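PDB 3KZT: DUF3828 domain-containing protein from Bacteroides thetaiotaomicron, which is of unknown function but is probably a lipoprotein in its natural form, exported and tethered to a membrane. Local coordinates for the interface of chains A and B. Coordinates in Å, arbitrary orientation; residue numbers count along the deposited sequence, not the author numbering. Chains: chain A/B, uncharacterized protein.

The interface of chains A and B. Residues chain A 33, 36-37, 52, 56; chain B 40, 43-44.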
loop_
_atom_site.group_PDB
_atom_site.type_symbol
_atom_site.label_atom_id
_atom_site.label_comp_id
_atom_site.label_asym_id
_atom_site.label_seq_id
_atom_site.Cartn_x
_atom_site.Cartn_y
_atom_site.Cartn_z
ATOM N N ASP A 33 -7.135 -4.818 2.541
ATOM C CA ASP A 33 -6.958 -4.519 1.085
ATOM C C ASP A 33 -7.546 -3.185 0.710
ATOM O O ASP A 33 -6.949 -2.457 -0.084
ATOM C CB ASP A 33 -7.626 -5.578 0.186
ATOM C CG ASP A 33 -6.974 -6.951 0.274
ATOM O OD1 ASP A 33 -5.885 -7.102 0.868
ATOM O OD2 ASP A 33 -7.584 -7.891 -0.250
ATOM N N GLU A 36 -5.218 -0.309 2.347
ATOM C CA GLU A 36 -3.925 -0.216 1.634
ATOM C C GLU A 36 -4.085 0.373 0.222
ATOM O O GLU A 36 -3.289 1.231 -0.181
ATOM C CB GLU A 36 -3.207 -1.560 1.606
ATOM C CG GLU A 36 -2.629 -1.913 2.971
ATOM C CD GLU A 36 -2.222 -3.360 3.118
ATOM O OE1 GLU A 36 -2.059 -4.082 2.094
ATOM O OE2 GLU A 36 -2.057 -3.783 4.286
ATOM N N ALA A 37 -5.122 -0.076 -0.503
ATOM C CA ALA A 37 -5.446 0.450 -1.852
ATOM C C ALA A 37 -5.862 1.922 -1.794
ATOM O O ALA A 37 -5.370 2.737 -2.568
ATOM C CB ALA A 37 -6.556 -0.377 -2.490
ATOM N N LEU A 52 -9.127 7.623 -8.366
ATOM C CA LEU A 52 -8.799 6.300 -7.830
ATOM C C LEU A 52 -9.445 6.074 -6.473
ATOM O O LEU A 52 -9.942 4.978 -6.215
ATOM C CB LEU A 52 -7.284 6.068 -7.732
ATOM C CG LEU A 52 -6.867 4.594 -7.471
ATOM C CD1 LEU A 52 -7.157 3.676 -8.656
ATOM C CD2 LEU A 52 -5.423 4.497 -7.107
ATOM N N ILE A 56 -11.963 3.026 -5.808
ATOM C CA ILE A 56 -11.751 2.087 -4.701
ATOM C C ILE A 56 -12.974 2.048 -3.761
ATOM O O ILE A 56 -13.400 0.963 -3.350
ATOM C CB ILE A 56 -10.452 2.427 -3.920
ATOM C CG1 ILE A 56 -9.221 2.151 -4.797
ATOM C CG2 ILE A 56 -10.340 1.596 -2.650
ATOM C CD1 ILE A 56 -7.997 2.881 -4.335
ATOM N N ALA B 40 0.721 -1.274 -4.028
ATOM C CA ALA B 40 -0.653 -0.870 -3.685
ATOM C C ALA B 40 -1.484 -0.411 -4.893
ATOM O O ALA B 40 -2.695 -0.551 -4.876
ATOM C CB ALA B 40 -0.645 0.211 -2.593
HETATM N N MSE B 43 -3.645 -3.227 -6.454
HETATM C CA MSE B 43 -4.843 -3.645 -5.722
HETATM C C MSE B 43 -6.135 -3.128 -6.401
HETATM O O MSE B 43 -7.200 -3.727 -6.235
HETATM C CB MSE B 43 -4.761 -3.192 -4.246
HETATM C CG MSE B 43 -3.564 -3.818 -3.452
HETATM SE SE MSE B 43 -3.255 -3.000 -1.702
HETATM C CE MSE B 43 -1.546 -3.795 -1.233
ATOM N N SER B 44 -6.012 -2.013 -7.151
ATOM C CA SER B 44 -7.097 -1.425 -7.953
ATOM C C SER B 44 -6.839 -1.746 -9.440
ATOM O O SER B 44 -5.711 -2.076 -9.829
ATOM C CB SER B 44 -7.181 0.092 -7.707
ATOM O OG SER B 44 -5.885 0.677 -7.635
HETATM O O HOH W 1 -4.729 1.424 -5.186
#
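Two copies of the DUF3828-domain protein meet here in a helix-to-loop packing contact of mainly apolar character, which joins chains A and B in the deposited pair; that pair may not be the form present in solution. Chain A supplies the later part of helix 13-41 and one face of helix 47-60, while chain B supplies the end of its own helix 13-41 and the loop that follows. Different parts of the two copies meet in this patch, and the whole interface is not an exact two-fold.

B:Met43, modelled as selenomethionine, buries 69 Å², more than any other residue of the patch. Its CG stands anti to the carbonyl carbon (chi1 -62°) and the chain beyond CG is extended, so the side chain lies across helix 13-41 of chain A, passing over A:Ala37 and A:Glu36, and crosses A:Glu36 obliquely. SE rests 3.6 Å from A:Glu36 CB, and the terminal CE reaches 3.4 Å from the carboxylate oxygen OE1 of A:Glu36, a van der Waals contact. Nearer the backbone, B:Met43 CB meets the methyl CB of A:Ala37 at 3.8 Å.

At the other end, B:Ser44 faces helix 47-60. Its OG takes the crowded position between backbone N and carbonyl carbon (chi1 41°) and lies 3.4 Å from A:Leu52 CD1, while A:Ile56 CG1 flanks the serine CB more loosely. A:Leu52 has CG anti to its backbone N (chi1 -167°), bringing CD1 against the serine; an alanine here would remove CG and both methyls, and would probably lose the CD1 contact with B:Ser44 OG and CB.

In this patch a water links the chains, 3.0 Å from the carbonyl O of A:Ala37 and 2.9 Å from the carbonyl O of B:Ala40. The hydroxyl OG of B:Ser44 lies 2.8 Å from the same water; because the two carbonyl oxygens can only accept, the serine hydroxyl is likely to be a donor to it.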